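Local atomic coordinates of lactate racemase (Thermoanaerobacterium thermosaccharolyticum, PDB entry 2YJG), a protein that catalyses the interconversion of the D- and L-isomers of lactate, using a nickel pincer complex derived from nicotinic acid mononucleotide as its cofactor. Residues N199-S202 / E203-K206; A360-L363 / A364-L367. All blocks are in the same frame, centred on the assembly; numbering follows the deposited sequence.

Contact 1: N199-S202 / E203-K206; sequences NHCS and EFIK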
ATOM      1  N   ASN A 199      17.698  25.540   9.589  1.00 12.89           N
ATOM      2  CA  ASN A 199      17.023  25.491  10.870  1.00 12.29           C
ATOM      3  C   ASN A 199      17.886  24.718  11.920  1.00 14.03           C
ATOM      4  O   ASN A 199      17.565  24.719  13.117  1.00 16.21           O
ATOM      5  CB  ASN A 199      15.607  24.930  10.686  1.00 13.46           C
ATOM      6  CG  ASN A 199      14.729  25.078  11.920  1.00 14.59           C
ATOM      7  OD1 ASN A 199      14.268  24.060  12.443  1.00 14.26           O
ATOM      8  ND2 ASN A 199      14.522  26.306  12.400  1.00 13.20           N
ATOM      9  N   HIS A 200      19.001  24.119  11.501  1.00 13.28           N
ATOM     10  CA  HIS A 200      19.921  23.443  12.417  1.00 10.77           C
ATOM     11  C   HIS A 200      21.292  24.174  12.462  1.00 11.40           C
ATOM     12  O   HIS A 200      22.300  23.592  12.935  1.00 12.15           O
ATOM     13  CB  HIS A 200      20.138  22.002  11.986  1.00 11.74           C
ATOM     14  CG  HIS A 200      18.919  21.146  12.034  1.00 13.08           C
ATOM     15  ND1 HIS A 200      18.721  20.173  13.002  1.00 17.60           N
ATOM     16  CD2 HIS A 200      17.874  21.045  11.190  1.00 11.71           C
ATOM     17  CE1 HIS A 200      17.595  19.524  12.752  1.00 12.62           C
ATOM     18  NE2 HIS A 200      17.042  20.054  11.681  1.00 19.55           N
ATOM     19  N   CYS A 201      21.333  25.418  11.995  1.00 12.14           N
ATOM     20  CA  CYS A 201      22.597  26.160  11.885  1.00 13.55           C
ATOM     21  C   CYS A 201      23.330  26.312  13.207  1.00 12.51           C
ATOM     22  O   CYS A 201      22.716  26.352  14.275  1.00 13.04           O
ATOM     23  CB  CYS A 201      22.399  27.547  11.234  1.00 12.30           C
ATOM     24  SG  CYS A 201      21.610  28.750  12.174  1.00 15.19           S
ATOM     25  N   SER A 202      24.647  26.423  13.122  1.00 13.36           N
ATOM     26  CA  SER A 202      25.485  26.540  14.326  1.00 13.09           C
ATOM     27  C   SER A 202      25.089  27.712  15.261  1.00 13.52           C
ATOM     28  O   SER A 202      25.179  27.581  16.483  1.00 12.35           O
ATOM     29  CB  SER A 202      26.949  26.654  14.005  1.00 13.34           C
ATOM     30  OG  SER A 202      27.186  27.887  13.361  1.00 13.43           O
ATOM     31  N   GLU A 203      24.631  28.818  14.676  1.00 12.29           N
ATOM     32  CA  GLU A 203      24.204  29.974  15.457  1.00 14.18           C
ATOM     33  C   GLU A 203      22.994  29.651  16.316  1.00 12.56           C
ATOM     34  O   GLU A 203      22.893  30.067  17.488  1.00 13.42           O
ATOM     35  CB  GLU A 203      23.820  31.130  14.531  1.00 16.03           C
ATOM     36  CG  GLU A 203      23.626  32.398  15.285  1.00 19.61           C
ATOM     37  CD  GLU A 203      23.627  33.618  14.358  1.00 28.73           C
ATOM     38  OE1 GLU A 203      23.883  33.462  13.135  1.00 28.09           O
ATOM     39  OE2 GLU A 203      23.314  34.708  14.866  1.00 34.52           O
ATOM     40  N   PHE A 204      22.064  28.914  15.725  1.00 13.19           N
ATOM     41  CA  PHE A 204      20.845  28.478  16.438  1.00 13.32           C
ATOM     42  C   PHE A 204      21.218  27.476  17.519  1.00 13.29           C
ATOM     43  O   PHE A 204      20.824  27.582  18.689  1.00 10.89           O
ATOM     44  CB  PHE A 204      19.897  27.835  15.457  1.00 14.66           C
ATOM     45  CG  PHE A 204      19.004  28.824  14.708  1.00 15.96           C
ATOM     46  CD1 PHE A 204      19.208  30.188  14.751  1.00 20.36           C
ATOM     47  CD2 PHE A 204      17.966  28.337  13.930  1.00 17.47           C
ATOM     48  CE1 PHE A 204      18.367  31.056  14.103  1.00 25.63           C
ATOM     49  CE2 PHE A 204      17.092  29.192  13.320  1.00 21.90           C
ATOM     50  CZ  PHE A 204      17.293  30.568  13.397  1.00 22.94           C
ATOM     51  N   ILE A 205      22.031  26.494  17.142  1.00 11.75           N
ATOM     52  CA  ILE A 205      22.355  25.422  18.115  1.00 12.69           C
ATOM     53  C   ILE A 205      23.136  25.965  19.344  1.00 11.99           C
ATOM     54  O   ILE A 205      23.042  25.446  20.451  1.00 12.12           O
ATOM     55  CB  ILE A 205      23.068  24.288  17.412  1.00 11.49           C
ATOM     56  CG1 ILE A 205      22.141  23.613  16.400  1.00 12.48           C
ATOM     57  CG2 ILE A 205      23.623  23.251  18.415  1.00 10.75           C
ATOM     58  CD1 ILE A 205      20.969  22.782  16.977  1.00 15.08           C
ATOM     59  N   LYS A 206      23.933  26.985  19.130  1.00 12.11           N
ATOM     60  CA  LYS A 206      24.706  27.615  20.198  1.00 14.11           C
ATOM     61  C   LYS A 206      23.884  28.454  21.136  1.00 13.85           C
ATOM     62  O   LYS A 206      24.325  28.780  22.265  1.00 13.63           O
ATOM     63  CB  LYS A 206      25.860  28.465  19.622  1.00 15.26           C
ATOM     64  CG  LYS A 206      26.659  29.276  20.643  1.00 21.48           C
ATOM     65  CD  LYS A 206      27.877  28.569  21.246  1.00 25.96           C
ATOM     66  CE  LYS A 206      28.956  29.569  21.752  1.00 29.60           C
ATOM     67  NZ  LYS A 206      30.236  28.952  22.300  1.00 33.27           N
TER
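Cys201 lays its sulfur over one face of the Phe204 ring, with SG 4.0 Å from the ring centroid and 28° off the ring normal. SG leans toward the root of the ring, where it comes within 3.6 Å of Phe204 CG, in a Cys sulfur-aromatic contact. The same atom does a second job: Cys201 is the N-cap of the helix, and Phe204 N points its hydrogen at SG over 3.6 Å. A chi1 of 72°, which sets SG between the backbone N and the carbonyl carbon, folds the sulfur back over the first turn, where it can serve both ring and amide. Sulfur is a weaker acceptor than the hydroxyl or carboxylate oxygen common at this place, but its size and polarisability suit a buried site beside an aromatic ring.

Asn199 meets the ring at its edge: its backbone O lies in the ring plane, 3.7 Å from Phe204 CD2, where the ring hydrogens carry slight positive charge; its side-chain amide stands at right angles to the ring, with ND2 nearest Phe204 CE2. Behind the cap, Ile205 N donates to Cys201 O at 3.0 Å and Lys206 N to Ser202 O, starting the helix.

His200, by similarity a ligand of the cofactor nickel, lies in the loop after helix 193-198, directly before the N-cap residue. Ser202 OG bonds to Arg348 O, and exposed Glu203 forms a salt bridge with Arg350. Asn199 packs on helix 219-230, while Ile205 rests against helix 357-369 and Ser202 touches helix 338-346.

Contact 2: A360-L363 / A364-L367; sequences AQIL and ARIL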
ATOM      1  N   ALA A 360      27.063  16.761  16.238  1.00 11.42           N
ATOM      2  CA  ALA A 360      28.453  16.907  16.646  1.00 10.58           C
ATOM      3  C   ALA A 360      28.696  18.152  17.523  1.00 11.48           C
ATOM      4  O   ALA A 360      29.505  18.124  18.470  1.00  9.80           O
ATOM      5  CB  ALA A 360      29.480  16.915  15.412  1.00 10.52           C
ATOM      6  N   GLN A 361      28.024  19.251  17.183  1.00 10.63           N
ATOM      7  CA  GLN A 361      28.196  20.485  17.899  1.00  9.38           C
ATOM      8  C   GLN A 361      27.750  20.276  19.354  1.00  9.94           C
ATOM      9  O   GLN A 361      28.436  20.659  20.329  1.00  9.53           O
ATOM     10  CB  GLN A 361      27.338  21.556  17.225  1.00  9.79           C
ATOM     11  CG  GLN A 361      27.558  22.940  17.825  1.00 11.57           C
ATOM     12  CD  GLN A 361      26.746  24.033  17.154  1.00 14.05           C
ATOM     13  OE1 GLN A 361      26.188  23.838  16.064  1.00 12.01           O
ATOM     14  NE2 GLN A 361      26.689  25.201  17.803  1.00 10.88           N
ATOM     15  N   ILE A 362      26.561  19.719  19.511  1.00  9.78           N
ATOM     16  CA  ILE A 362      26.084  19.410  20.871  1.00 10.45           C
ATOM     17  C   ILE A 362      26.954  18.487  21.638  1.00 10.47           C
ATOM     18  O   ILE A 362      27.222  18.773  22.828  1.00 11.97           O
ATOM     19  CB  ILE A 362      24.627  18.912  20.838  1.00 10.25           C
ATOM     20  CG1 ILE A 362      23.816  20.045  20.271  1.00  8.55           C
ATOM     21  CG2 ILE A 362      24.100  18.375  22.355  1.00 11.42           C
ATOM     22  CD1 ILE A 362      22.383  19.691  19.805  1.00  9.72           C
ATOM     23  N   LEU A 363      27.440  17.389  21.028  1.00 11.01           N
ATOM     24  CA  LEU A 363      28.367  16.504  21.753  1.00 12.07           C
ATOM     25  C   LEU A 363      29.655  17.228  22.118  1.00 12.37           C
ATOM     26  O   LEU A 363      30.136  17.110  23.256  1.00 11.49           O
ATOM     27  CB  LEU A 363      28.651  15.246  20.936  1.00 11.20           C
ATOM     28  CG  LEU A 363      29.629  14.215  21.476  1.00 11.19           C
ATOM     29  CD1 LEU A 363      29.044  13.677  22.841  1.00 12.20           C
ATOM     30  CD2 LEU A 363      29.877  13.067  20.462  1.00 10.77           C
ATOM     31  N   ALA A 364      30.208  18.053  21.193  1.00 11.97           N
ATOM     32  CA  ALA A 364      31.359  18.861  21.537  1.00 11.07           C
ATOM     33  C   ALA A 364      31.089  19.805  22.733  1.00 10.76           C
ATOM     34  O   ALA A 364      31.910  19.931  23.598  1.00 12.55           O
ATOM     35  CB  ALA A 364      31.974  19.648  20.268  1.00 11.52           C
ATOM     36  N   ARG A 365      29.938  20.446  22.782  1.00 11.31           N
ATOM     37  CA  ARG A 365      29.565  21.315  23.924  1.00 12.28           C
ATOM     38  C   ARG A 365      29.713  20.492  25.225  1.00 12.81           C
ATOM     39  O   ARG A 365      30.342  20.934  26.196  1.00 12.24           O
ATOM     40  CB  ARG A 365      28.139  21.845  23.768  1.00 12.18           C
ATOM     41  CG  ARG A 365      27.714  22.698  24.885  1.00 13.77           C
ATOM     42  CD  ARG A 365      26.301  23.093  24.763  1.00 15.62           C
ATOM     43  NE  ARG A 365      25.408  21.991  25.182  1.00 14.34           N
ATOM     44  CZ  ARG A 365      24.221  21.726  24.666  1.00 13.07           C
ATOM     45  NH1 ARG A 365      23.722  22.413  23.629  1.00 13.07           N
ATOM     46  NH2 ARG A 365      23.546  20.692  25.130  1.00 14.64           N
ATOM     47  N   ILE A 366      29.193  19.253  25.223  1.00 12.52           N
ATOM     48  CA  ILE A 366      29.293  18.398  26.424  1.00 12.29           C
ATOM     49  C   ILE A 366      30.707  18.075  26.795  1.00 12.97           C
ATOM     50  O   ILE A 366      31.101  18.308  27.889  1.00 12.97           O
ATOM     51  CB  ILE A 366      28.467  17.118  26.254  1.00 13.61           C
ATOM     52  CG1 ILE A 366      27.048  17.537  26.060  1.00 10.12           C
ATOM     53  CG2 ILE A 366      28.530  16.183  27.517  1.00 13.99           C
ATOM     54  CD1 ILE A 366      26.144  16.372  25.634  1.00 12.45           C
ATOM     55  N   LEU A 367      31.490  17.601  25.846  1.00 10.84           N
ATOM     56  CA  LEU A 367      32.800  17.117  26.078  1.00 12.37           C
ATOM     57  C   LEU A 367      33.827  18.199  26.394  1.00 13.76           C
ATOM     58  O   LEU A 367      34.962  17.892  26.814  1.00 14.46           O
ATOM     59  CB  LEU A 367      33.231  16.282  24.857  1.00 12.22           C
ATOM     60  CG  LEU A 367      32.449  15.047  24.447  1.00 10.81           C
ATOM     61  CD1 LEU A 367      33.062  14.367  23.174  1.00 12.60           C
ATOM     62  CD2 LEU A 367      32.455  14.065  25.598  1.00 15.14           C
TER
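Ile362 and Arg365 run side by side and point the same way, and their main meeting is apolar against planar: Ile362 CG2 lies over one face of the guanidinium, 3.7 Å from Arg365 NH2, while CG1 comes within 4.1 Å of NH1. The arginine chain is extended as far as CD and then bends at chi3 (78°), which turns the flat group back toward the isoleucine one turn earlier. A methyl suits this face, since the N-H groups point outward in the plane and stay available to acceptors; NH2 makes a salt bridge with Glu304 of helix 293-305.

The purely aliphatic contacts follow the i to i+4 spacing. Leu363 CG touches Leu367 CD1 at 3.8 Å, the two side chains crossing at a slant, with Leu363 CD1 also near Leu367 CG. Leu363 has its CG anti to N (chi1 178°), whereas Leu367 CG stands beside its own N (chi1 -60°) and reaches back along the helix to meet it. Ile362 CG2 and Ile366 CD1 are more loosely matched, at 4.4 Å.

This is one regular alpha helix, 357-369, of the C-terminal domain, leading into strand 371-375 of the parallel sheet. Apart from Gln361 and Arg365, apolar residues line the sides that meet other helices: Leu363 and Ala360 face helix 326-333, the small alanine allowing close approach to Trp331 and Phe332, and Ile362 packs on helix 293-305 and Phe176.

Four successive backbone hydrogen bonds, from Ala364 N to Ala360 O (2.8 Å) through Leu367 N to Leu363 O, keep the turns regular and so set the three- and four-residue spacing of the side-chain contacts.

Contact 1 closes long before contact 2 opens in the chain, yet their centres are only about 13 Å apart. One belongs to the N-terminal domain and starts the short helix 202-206; the other lies on helix 357-369 in the C-terminal domain. They touch directly: Gln361 NE2 probably donates to Ser202 O at 3.1 Å, and Ile205 CG2 packs on Ile362 CG1 at 3.7 Å. The pair therefore joins the two domains close to the active site. The side chain of Ile362 is about 7 Å from that of His174, a proton donor/acceptor by similarity. The side chain of His200 is about 6 Å from that of His174.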